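Local structure of Sel1 repeat family protein (Pseudomonas aeruginosa, 6LCH) at residues E13-P18 and L94-Q98; A84-Q89 and D102-I107; R207-S211 and Y221-L227. The protein probably protects its producer against the type VI secretion effector PldB, acting as one of its immunity proteins through an all-helical Sel1-repeat fold. All blocks are in the same frame, centred on the assembly; numbering follows the deposited sequence.

Contact 1 (E13-P18 and L94-Q98)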
loop_
_atom_site.group_PDB
_atom_site.type_symbol
_atom_site.label_atom_id
_atom_site.label_comp_id
_atom_site.label_asym_id
_atom_site.label_seq_id
_atom_site.Cartn_x
_atom_site.Cartn_y
_atom_site.Cartn_z
ATOM N N GLU A 13 -1.469 -12.451 4.862
ATOM C CA GLU A 13 -2.685 -12.337 4.066
ATOM C C GLU A 13 -2.734 -13.388 2.965
ATOM O O GLU A 13 -3.820 -13.743 2.498
ATOM C CB GLU A 13 -2.792 -10.937 3.463
ATOM C CG GLU A 13 -4.186 -10.580 2.981
ATOM C CD GLU A 13 -4.200 -9.356 2.094
ATOM O OE1 GLU A 13 -3.384 -9.293 1.155
ATOM O OE2 GLU A 13 -5.028 -8.455 2.334
ATOM N N LYS A 14 -1.572 -13.896 2.541
ATOM C CA LYS A 14 -1.464 -14.980 1.562
ATOM C C LYS A 14 -1.848 -16.351 2.139
ATOM O O LYS A 14 -1.639 -17.370 1.468
ATOM C CB LYS A 14 -0.047 -15.033 0.992
ATOM C CG LYS A 14 0.320 -13.831 0.140
ATOM C CD LYS A 14 1.820 -13.584 0.153
ATOM C CE LYS A 14 2.157 -12.203 0.697
ATOM N NZ LYS A 14 3.578 -12.116 1.138
ATOM N N ASP A 15 -2.428 -16.385 3.341
ATOM C CA ASP A 15 -2.905 -17.617 3.956
ATOM C C ASP A 15 -4.416 -17.793 3.874
ATOM O O ASP A 15 -4.892 -18.932 3.937
ATOM C CB ASP A 15 -2.490 -17.676 5.433
ATOM C CG ASP A 15 -1.011 -17.936 5.616
ATOM O OD1 ASP A 15 -0.268 -17.907 4.615
ATOM O OD2 ASP A 15 -0.592 -18.173 6.770
ATOM N N HIS A 16 -5.177 -16.703 3.746
ATOM C CA HIS A 16 -6.634 -16.780 3.718
ATOM C C HIS A 16 -7.190 -16.216 2.413
ATOM O O HIS A 16 -8.112 -15.392 2.428
ATOM C CB HIS A 16 -7.235 -16.027 4.905
ATOM C CG HIS A 16 -6.328 -15.937 6.092
ATOM N ND1 HIS A 16 -5.760 -17.047 6.682
ATOM C CD2 HIS A 16 -5.892 -14.869 6.801
ATOM C CE1 HIS A 16 -5.016 -16.665 7.706
ATOM N NE2 HIS A 16 -5.079 -15.348 7.800
ATOM N N LEU A 17 -6.619 -16.636 1.276
ATOM C CA LEU A 17 -7.086 -16.208 -0.034
ATOM C C LEU A 17 -7.656 -17.394 -0.805
ATOM O O LEU A 17 -7.162 -18.519 -0.681
ATOM C CB LEU A 17 -5.965 -15.573 -0.868
ATOM C CG LEU A 17 -5.488 -14.160 -0.506
ATOM C CD1 LEU A 17 -4.359 -13.702 -1.425
ATOM C CD2 LEU A 17 -6.635 -13.161 -0.493
ATOM N N PRO A 18 -8.692 -17.175 -1.608
ATOM C CA PRO A 18 -9.252 -18.259 -2.416
ATOM C C PRO A 18 -8.328 -18.599 -3.571
ATOM O O PRO A 18 -7.406 -17.828 -3.877
ATOM C CB PRO A 18 -10.582 -17.670 -2.911
ATOM C CG PRO A 18 -10.328 -16.205 -2.966
ATOM C CD PRO A 18 -9.403 -15.901 -1.819
ATOM N N LEU A 94 -16.164 -14.494 -0.271
ATOM C CA LEU A 94 -15.016 -15.380 -0.367
ATOM C C LEU A 94 -14.052 -15.216 0.800
ATOM O O LEU A 94 -12.975 -15.821 0.784
ATOM C CB LEU A 94 -14.276 -15.137 -1.683
ATOM C CG LEU A 94 -15.041 -15.406 -2.981
ATOM C CD1 LEU A 94 -14.270 -14.859 -4.169
ATOM C CD2 LEU A 94 -15.314 -16.901 -3.148
ATOM N N ASP A 95 -14.410 -14.405 1.797
ATOM C CA ASP A 95 -13.555 -14.136 2.955
ATOM C C ASP A 95 -12.209 -13.537 2.545
ATOM O O ASP A 95 -11.176 -13.806 3.165
ATOM C CB ASP A 95 -13.352 -15.394 3.803
ATOM C CG ASP A 95 -13.238 -15.078 5.282
ATOM O OD1 ASP A 95 -12.451 -15.747 5.982
ATOM O OD2 ASP A 95 -13.927 -14.143 5.735
ATOM N N VAL A 96 -12.220 -12.711 1.504
ATOM C CA VAL A 96 -11.003 -12.052 1.037
ATOM C C VAL A 96 -10.691 -10.898 1.987
ATOM O O VAL A 96 -11.541 -10.018 2.187
ATOM C CB VAL A 96 -11.146 -11.562 -0.413
ATOM C CG1 VAL A 96 -9.917 -10.771 -0.815
ATOM C CG2 VAL A 96 -11.342 -12.741 -1.354
ATOM N N PRO A 97 -9.508 -10.870 2.605
ATOM C CA PRO A 97 -9.233 -9.823 3.607
ATOM C C PRO A 97 -9.329 -8.412 3.052
ATOM O O PRO A 97 -9.813 -7.513 3.750
ATOM C CB PRO A 97 -7.813 -10.159 4.081
ATOM C CG PRO A 97 -7.630 -11.612 3.754
ATOM C CD PRO A 97 -8.415 -11.849 2.503
ATOM N N GLN A 98 -8.893 -8.193 1.808
ATOM C CA GLN A 98 -9.032 -6.871 1.202
ATOM C C GLN A 98 -10.497 -6.474 1.052
ATOM O O GLN A 98 -10.819 -5.281 1.057
ATOM C CB GLN A 98 -8.323 -6.839 -0.157
ATOM C CG GLN A 98 -8.218 -5.445 -0.785
ATOM C CD GLN A 98 -7.264 -4.530 -0.037
ATOM O OE1 GLN A 98 -6.227 -4.968 0.469
ATOM N NE2 GLN A 98 -7.610 -3.248 0.032
HETATM O O HOH W 1 -4.267 -6.643 -0.610
#
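Two donors grip Gln98 OE1: a water 2.8 Å away and the side-chain amide of Asn132. Glu13 shares both partners, since Asn132 also binds its OE2, while its OE1 takes a weak bond from the same water, 3.3 Å away. One amide and one water thus join an N-terminal loop to the start of helix 97-107 in this Sel1-repeat fold, without any direct hydrogen bond between the two segments. The bridge illustrates how a carboxylate and an amide oxygen, both acceptors, can be kept side by side by donors placed between them.

Glu13 reaches the site with its chain extended and CG anti to the backbone N (chi1 -162°). This brings its aliphatic part up to the CB-CG edge of the Pro97 ring, with Glu13 CG 3.7 Å from Pro97 CG. The CD corner of that ring faces the loop further on: Pro97 CD is 3.6 Å from His16 O and, in an apolar contact, 3.7 Å from Leu17 CD2.

On the helical side the chain has just turned a corner. Asp95, with positive phi, is the C-prime residue of a Schellman motif closing helix 81-93, in which Val96 N bonds to Met91 O and Asp95 N to Ile92 O. The residues that follow this reversal present the apolar surface that receives the loop, and Trp59 of helix 59-70 also packs on Leu17, Val96 and Gln98. A disulfide between Cys10 and Cys159 ties the same N-terminal region to helix 150-162. The two methyls of Val96 divide the loop between them: CG1 meets Leu17 CD2 at 4.1 Å, whereas Val96 CG2 abuts Pro18 CD at 3.7 Å.

Contact 2 (A84-Q89 and D102-I107)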
loop_
_atom_site.group_PDB
_atom_site.type_symbol
_atom_site.label_atom_id
_atom_site.label_comp_id
_atom_site.label_asym_id
_atom_site.label_seq_id
_atom_site.Cartn_x
_atom_site.Cartn_y
_atom_site.Cartn_z
ATOM N N ALA A 84 -19.869 -0.935 -6.821
ATOM C CA ALA A 84 -18.698 -1.129 -5.976
ATOM C C ALA A 84 -19.047 -1.927 -4.726
ATOM O O ALA A 84 -18.305 -2.839 -4.343
ATOM C CB ALA A 84 -18.090 0.219 -5.599
ATOM N N LEU A 85 -20.176 -1.600 -4.083
ATOM C CA LEU A 85 -20.593 -2.327 -2.887
ATOM C C LEU A 85 -20.813 -3.802 -3.188
ATOM O O LEU A 85 -20.389 -4.670 -2.417
ATOM C CB LEU A 85 -21.876 -1.720 -2.312
ATOM C CG LEU A 85 -21.872 -0.278 -1.800
ATOM C CD1 LEU A 85 -23.281 0.141 -1.400
ATOM C CD2 LEU A 85 -20.925 -0.127 -0.633
ATOM N N ASP A 86 -21.484 -4.102 -4.301
ATOM C CA ASP A 86 -21.757 -5.494 -4.648
ATOM C C ASP A 86 -20.470 -6.256 -4.918
ATOM O O ASP A 86 -20.356 -7.434 -4.566
ATOM C CB ASP A 86 -22.693 -5.561 -5.854
ATOM C CG ASP A 86 -24.016 -4.868 -5.600
ATOM O OD1 ASP A 86 -24.748 -4.605 -6.579
ATOM O OD2 ASP A 86 -24.320 -4.579 -4.419
ATOM N N LEU A 87 -19.487 -5.600 -5.536
ATOM C CA LEU A 87 -18.186 -6.233 -5.720
ATOM C C LEU A 87 -17.481 -6.438 -4.387
ATOM O O LEU A 87 -16.829 -7.466 -4.177
ATOM C CB LEU A 87 -17.321 -5.394 -6.658
ATOM C CG LEU A 87 -17.610 -5.557 -8.152
ATOM C CD1 LEU A 87 -17.097 -4.350 -8.929
ATOM C CD2 LEU A 87 -16.996 -6.842 -8.694
ATOM N N TYR A 88 -17.596 -5.466 -3.474
ATOM C CA TYR A 88 -17.003 -5.613 -2.149
ATOM C C TYR A 88 -17.661 -6.746 -1.362
ATOM O O TYR A 88 -16.980 -7.455 -0.612
ATOM C CB TYR A 88 -17.089 -4.284 -1.388
ATOM C CG TYR A 88 -16.237 -3.172 -1.993
ATOM C CD1 TYR A 88 -15.120 -3.470 -2.735
ATOM C CD2 TYR A 88 -16.553 -1.838 -1.825
ATOM C CE1 TYR A 88 -14.319 -2.487 -3.290
ATOM C CE2 TYR A 88 -15.760 -0.843 -2.391
ATOM C CZ TYR A 88 -14.646 -1.175 -3.116
ATOM O OH TYR A 88 -13.861 -0.192 -3.672
ATOM N N GLN A 89 -18.972 -6.948 -1.529
ATOM C CA GLN A 89 -19.643 -8.038 -0.827
ATOM C C GLN A 89 -19.274 -9.400 -1.407
ATOM O O GLN A 89 -19.211 -10.391 -0.670
ATOM C CB GLN A 89 -21.159 -7.842 -0.868
ATOM C CG GLN A 89 -21.937 -8.852 -0.027
ATOM C CD GLN A 89 -21.509 -8.860 1.428
ATOM O OE1 GLN A 89 -21.399 -7.810 2.060
ATOM N NE2 GLN A 89 -21.268 -10.051 1.970
ATOM N N ASP A 102 -12.048 -2.797 2.002
ATOM C CA ASP A 102 -12.696 -1.970 0.990
ATOM C C ASP A 102 -14.111 -1.591 1.407
ATOM O O ASP A 102 -14.566 -0.476 1.130
ATOM C CB ASP A 102 -12.720 -2.694 -0.357
ATOM C CG ASP A 102 -11.333 -2.949 -0.920
ATOM O OD1 ASP A 102 -11.160 -3.982 -1.603
ATOM O OD2 ASP A 102 -10.418 -2.129 -0.695
ATOM N N MET A 103 -14.827 -2.507 2.064
ATOM C CA MET A 103 -16.206 -2.221 2.445
ATOM C C MET A 103 -16.273 -1.168 3.544
ATOM O O MET A 103 -17.164 -0.312 3.536
ATOM C CB MET A 103 -16.906 -3.501 2.893
ATOM C CG MET A 103 -18.381 -3.311 3.163
ATOM S SD MET A 103 -19.341 -3.135 1.657
ATOM C CE MET A 103 -19.556 -4.858 1.212
ATOM N N GLY A 104 -15.346 -1.222 4.503
ATOM C CA GLY A 104 -15.339 -0.233 5.570
ATOM C C GLY A 104 -15.113 1.179 5.068
ATOM O O GLY A 104 -15.620 2.138 5.653
ATOM N N ALA A 105 -14.348 1.327 3.985
ATOM C CA ALA A 105 -14.193 2.627 3.345
ATOM C C ALA A 105 -15.443 3.052 2.588
ATOM O O ALA A 105 -15.546 4.218 2.194
ATOM C CB ALA A 105 -12.995 2.608 2.395
ATOM N N MET A 106 -16.389 2.139 2.380
ATOM C CA MET A 106 -17.626 2.458 1.675
ATOM C C MET A 106 -18.732 2.883 2.630
ATOM O O MET A 106 -19.225 4.014 2.560
ATOM C CB MET A 106 -18.088 1.250 0.865
ATOM C CG MET A 106 -17.373 1.110 -0.425
ATOM S SD MET A 106 -17.494 2.578 -1.453
ATOM C CE MET A 106 -18.802 2.106 -2.570
ATOM N N ILE A 107 -19.144 1.970 3.512
ATOM C CA ILE A 107 -20.321 2.163 4.346
ATOM C C ILE A 107 -19.970 2.506 5.779
ATOM O O ILE A 107 -20.873 2.611 6.620
ATOM C CB ILE A 107 -21.218 0.911 4.312
ATOM C CG1 ILE A 107 -20.470 -0.285 4.905
ATOM C CG2 ILE A 107 -21.653 0.616 2.888
ATOM C CD1 ILE A 107 -21.301 -1.548 5.004
#
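Tyr88 lays its ring between the two helices and meets Asp102 with a face and Met106 with an edge. The segments 84-89 and 102-107 run in nearly opposite directions, with axes 146° apart and 9.7 Å at closest approach, as suits neighbouring helices of a Sel1-repeat solenoid. Asp102 CB sits over the ring in a CH-pi contact, 3.5 Å from the Tyr88 centroid and 20° off the normal. On the opposite face, from within the same helix as the tyrosine, Ala84 O lies 3.1 Å above the Tyr88 plane, toward the rim.

Met106 comes to the rim instead. Its SD lies 5.3 Å from the Tyr88 centroid and 89° off the normal, an in-plane Met-aromatic contact, while Met106 CG presses against Tyr88 CE2 at 3.2 Å. Bends at chi2 and chi3 then carry the terminal methyl back to the facing helix, where Met106 CE touches Ala84 CB at 3.6 Å. Leu85 fits tightly beside this folded chain, with CD2 only 3.5 Å from Met106 CB.

Met103, also doubly bent, sends its methyl to the other end of the contact, against Tyr88 CB and beside Gln89, whose OE1 is 3.6 Å from Met103 CE. Gln89 NE2 binds Asp93, and the Asp102 carboxylate turns to His63 and Gln98, so these polar ends are engaged elsewhere. With no hydrogen bond between the segments, their mutual adhesion rests on dispersion, CH-pi and sulfur-aromatic contacts, and so on shape more than on polar pairing.

Contact 3 (R207-S211 and Y221-L227)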
loop_
_atom_site.group_PDB
_atom_site.type_symbol
_atom_site.label_atom_id
_atom_site.label_comp_id
_atom_site.label_asym_id
_atom_site.label_seq_id
_atom_site.Cartn_x
_atom_site.Cartn_y
_atom_site.Cartn_z
ATOM N N ARG A 207 14.147 13.811 -3.203
ATOM C CA ARG A 207 14.322 15.134 -2.612
ATOM C C ARG A 207 15.327 15.117 -1.469
ATOM O O ARG A 207 16.024 16.116 -1.249
ATOM C CB ARG A 207 12.977 15.670 -2.128
ATOM C CG ARG A 207 11.858 15.509 -3.144
ATOM C CD ARG A 207 11.003 16.760 -3.231
ATOM N NE ARG A 207 11.804 17.978 -3.304
ATOM C CZ ARG A 207 11.636 19.035 -2.515
ATOM N NH1 ARG A 207 10.690 19.032 -1.586
ATOM N NH2 ARG A 207 12.415 20.099 -2.657
ATOM N N VAL A 208 15.411 14.005 -0.734
ATOM C CA VAL A 208 16.418 13.868 0.317
ATOM C C VAL A 208 17.807 14.144 -0.247
ATOM O O VAL A 208 18.592 14.918 0.316
ATOM C CB VAL A 208 16.337 12.467 0.952
ATOM C CG1 VAL A 208 17.646 12.108 1.631
ATOM C CG2 VAL A 208 15.169 12.383 1.927
ATOM N N PHE A 209 18.122 13.531 -1.386
ATOM C CA PHE A 209 19.425 13.689 -2.015
ATOM C C PHE A 209 19.416 14.745 -3.116
ATOM O O PHE A 209 20.332 14.779 -3.945
ATOM C CB PHE A 209 19.904 12.337 -2.541
ATOM C CG PHE A 209 19.985 11.284 -1.473
ATOM C CD1 PHE A 209 20.909 11.402 -0.446
ATOM C CD2 PHE A 209 19.122 10.200 -1.474
ATOM C CE1 PHE A 209 20.991 10.451 0.546
ATOM C CE2 PHE A 209 19.194 9.242 -0.476
ATOM C CZ PHE A 209 20.129 9.368 0.536
ATOM N N GLY A 210 18.407 15.612 -3.130
ATOM C CA GLY A 210 18.385 16.741 -4.043
ATOM C C GLY A 210 19.049 17.962 -3.426
ATOM O O GLY A 210 18.895 18.240 -2.239
ATOM N N SER A 211 19.799 18.688 -4.256
ATOM C CA SER A 211 20.496 19.875 -3.772
ATOM C C SER A 211 19.536 21.021 -3.482
ATOM O O SER A 211 19.795 21.835 -2.588
ATOM C CB SER A 211 21.540 20.309 -4.793
ATOM O OG SER A 211 20.923 20.745 -5.992
ATOM N N TYR A 221 20.781 15.463 5.258
ATOM C CA TYR A 221 21.650 14.616 4.460
ATOM C C TYR A 221 22.286 15.435 3.344
ATOM O O TYR A 221 21.672 16.351 2.787
ATOM C CB TYR A 221 20.872 13.440 3.873
ATOM C CG TYR A 221 20.797 12.257 4.811
ATOM C CD1 TYR A 221 19.710 12.090 5.659
ATOM C CD2 TYR A 221 21.821 11.324 4.859
ATOM C CE1 TYR A 221 19.642 11.021 6.519
ATOM C CE2 TYR A 221 21.762 10.251 5.717
ATOM C CZ TYR A 221 20.671 10.107 6.547
ATOM O OH TYR A 221 20.609 9.039 7.400
ATOM N N ALA A 222 23.533 15.118 3.033
ATOM C CA ALA A 222 24.202 15.839 1.967
ATOM C C ALA A 222 23.565 15.481 0.626
ATOM O O ALA A 222 23.250 14.312 0.380
ATOM C CB ALA A 222 25.694 15.522 1.946
ATOM N N PRO A 223 23.320 16.468 -0.236
ATOM C CA PRO A 223 22.831 16.168 -1.584
ATOM C C PRO A 223 23.752 15.191 -2.303
ATOM O O PRO A 223 24.956 15.128 -2.045
ATOM C CB PRO A 223 22.827 17.536 -2.273
ATOM C CG PRO A 223 22.652 18.521 -1.155
ATOM C CD PRO A 223 23.258 17.906 0.082
ATOM N N ASP A 224 23.163 14.420 -3.214
ATOM C CA ASP A 224 23.887 13.364 -3.918
ATOM C C ASP A 224 23.275 13.252 -5.305
ATOM O O ASP A 224 22.103 12.886 -5.438
ATOM C CB ASP A 224 23.802 12.044 -3.153
ATOM C CG ASP A 224 24.800 11.005 -3.647
ATOM O OD1 ASP A 224 25.086 10.968 -4.864
ATOM O OD2 ASP A 224 25.296 10.217 -2.813
ATOM N N GLU A 225 24.061 13.573 -6.333
ATOM C CA GLU A 225 23.515 13.658 -7.684
ATOM C C GLU A 225 23.080 12.289 -8.200
ATOM O O GLU A 225 21.980 12.147 -8.746
ATOM C CB GLU A 225 24.542 14.297 -8.623
ATOM C CG GLU A 225 23.939 15.053 -9.801
ATOM C CD GLU A 225 23.293 16.367 -9.397
ATOM O OE1 GLU A 225 23.417 16.763 -8.218
ATOM O OE2 GLU A 225 22.663 17.009 -10.263
ATOM N N LYS A 226 23.925 11.266 -8.032
ATOM C CA LYS A 226 23.567 9.941 -8.533
ATOM C C LYS A 226 22.392 9.364 -7.758
ATOM O O LYS A 226 21.462 8.803 -8.350
ATOM C CB LYS A 226 24.755 8.981 -8.464
ATOM C CG LYS A 226 26.106 9.593 -8.178
ATOM C CD LYS A 226 27.160 8.497 -8.248
ATOM C CE LYS A 226 28.547 9.003 -7.929
ATOM N NZ LYS A 226 29.502 7.861 -7.861
ATOM N N LEU A 227 22.426 9.475 -6.427
ATOM C CA LEU A 227 21.316 8.988 -5.616
ATOM C C LEU A 227 20.022 9.714 -5.966
ATOM O O LEU A 227 18.965 9.085 -6.088
ATOM C CB LEU A 227 21.642 9.144 -4.129
ATOM C CG LEU A 227 22.240 7.930 -3.413
ATOM C CD1 LEU A 227 23.494 7.432 -4.116
ATOM C CD2 LEU A 227 22.533 8.238 -1.954
#
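Phe209 and Asp224 join the end of helix 199-208 to the start of helix 225-240, a junction in which the residue just past one helix grips the N-cap of the next. The polar part is one hydrogen bond: Asp224 N donates to Phe209 O at 2.9 Å in a nearly straight line (176°), with the donor tilted 34° from the carbonyl plane. Asp224 in turn caps its helix by a weak bond from Leu227 N to its OD1.

Aromatic contacts centre on the Phe209 ring, which is sandwiched. Leu227 CD2 stands 3.6 Å from the Phe209 centroid, only 8° off the normal, in a CH-pi contact. Over the opposite face lies Val208 CG1, from the preceding residue. Ala222 O approaches in the ring plane, 3.8 Å from Phe209 CD1.

Apolar contacts widen the junction. Val208 runs alongside Tyr221, its CG1 meeting Tyr221 CB at 4.1 Å, and the Tyr221 ring goes on to an edge-to-face stack with His258. Leu187 of helix 183-195 backs Val208, Phe209 and Tyr221. Beyond the hydrogen bond, the Pro223 ring rests on the backbone of Ser211, with Pro223 CB 3.6 Å from Ser211 CA.

Contacts 1 and 2 share helix 97-107: its first turn receives the N-terminal loop, and its later turns pair with helix 81-93. Their centres are 15 Å apart, and their segments follow closely in sequence. One hydrogen bond, from Gln98 NE2 of contact 1 to Asp102 OD2 of contact 2, links them along helix 97-107. Contact 3 lies on the opposite side of the chain's centre, its own centre about 41 Å from that of contact 1 and 42 Å from that of contact 2, with nearest atoms about 27 and 28 Å away. The three together sample a helical array at a loop-to-helix anchor, a helix pair and an interhelical junction.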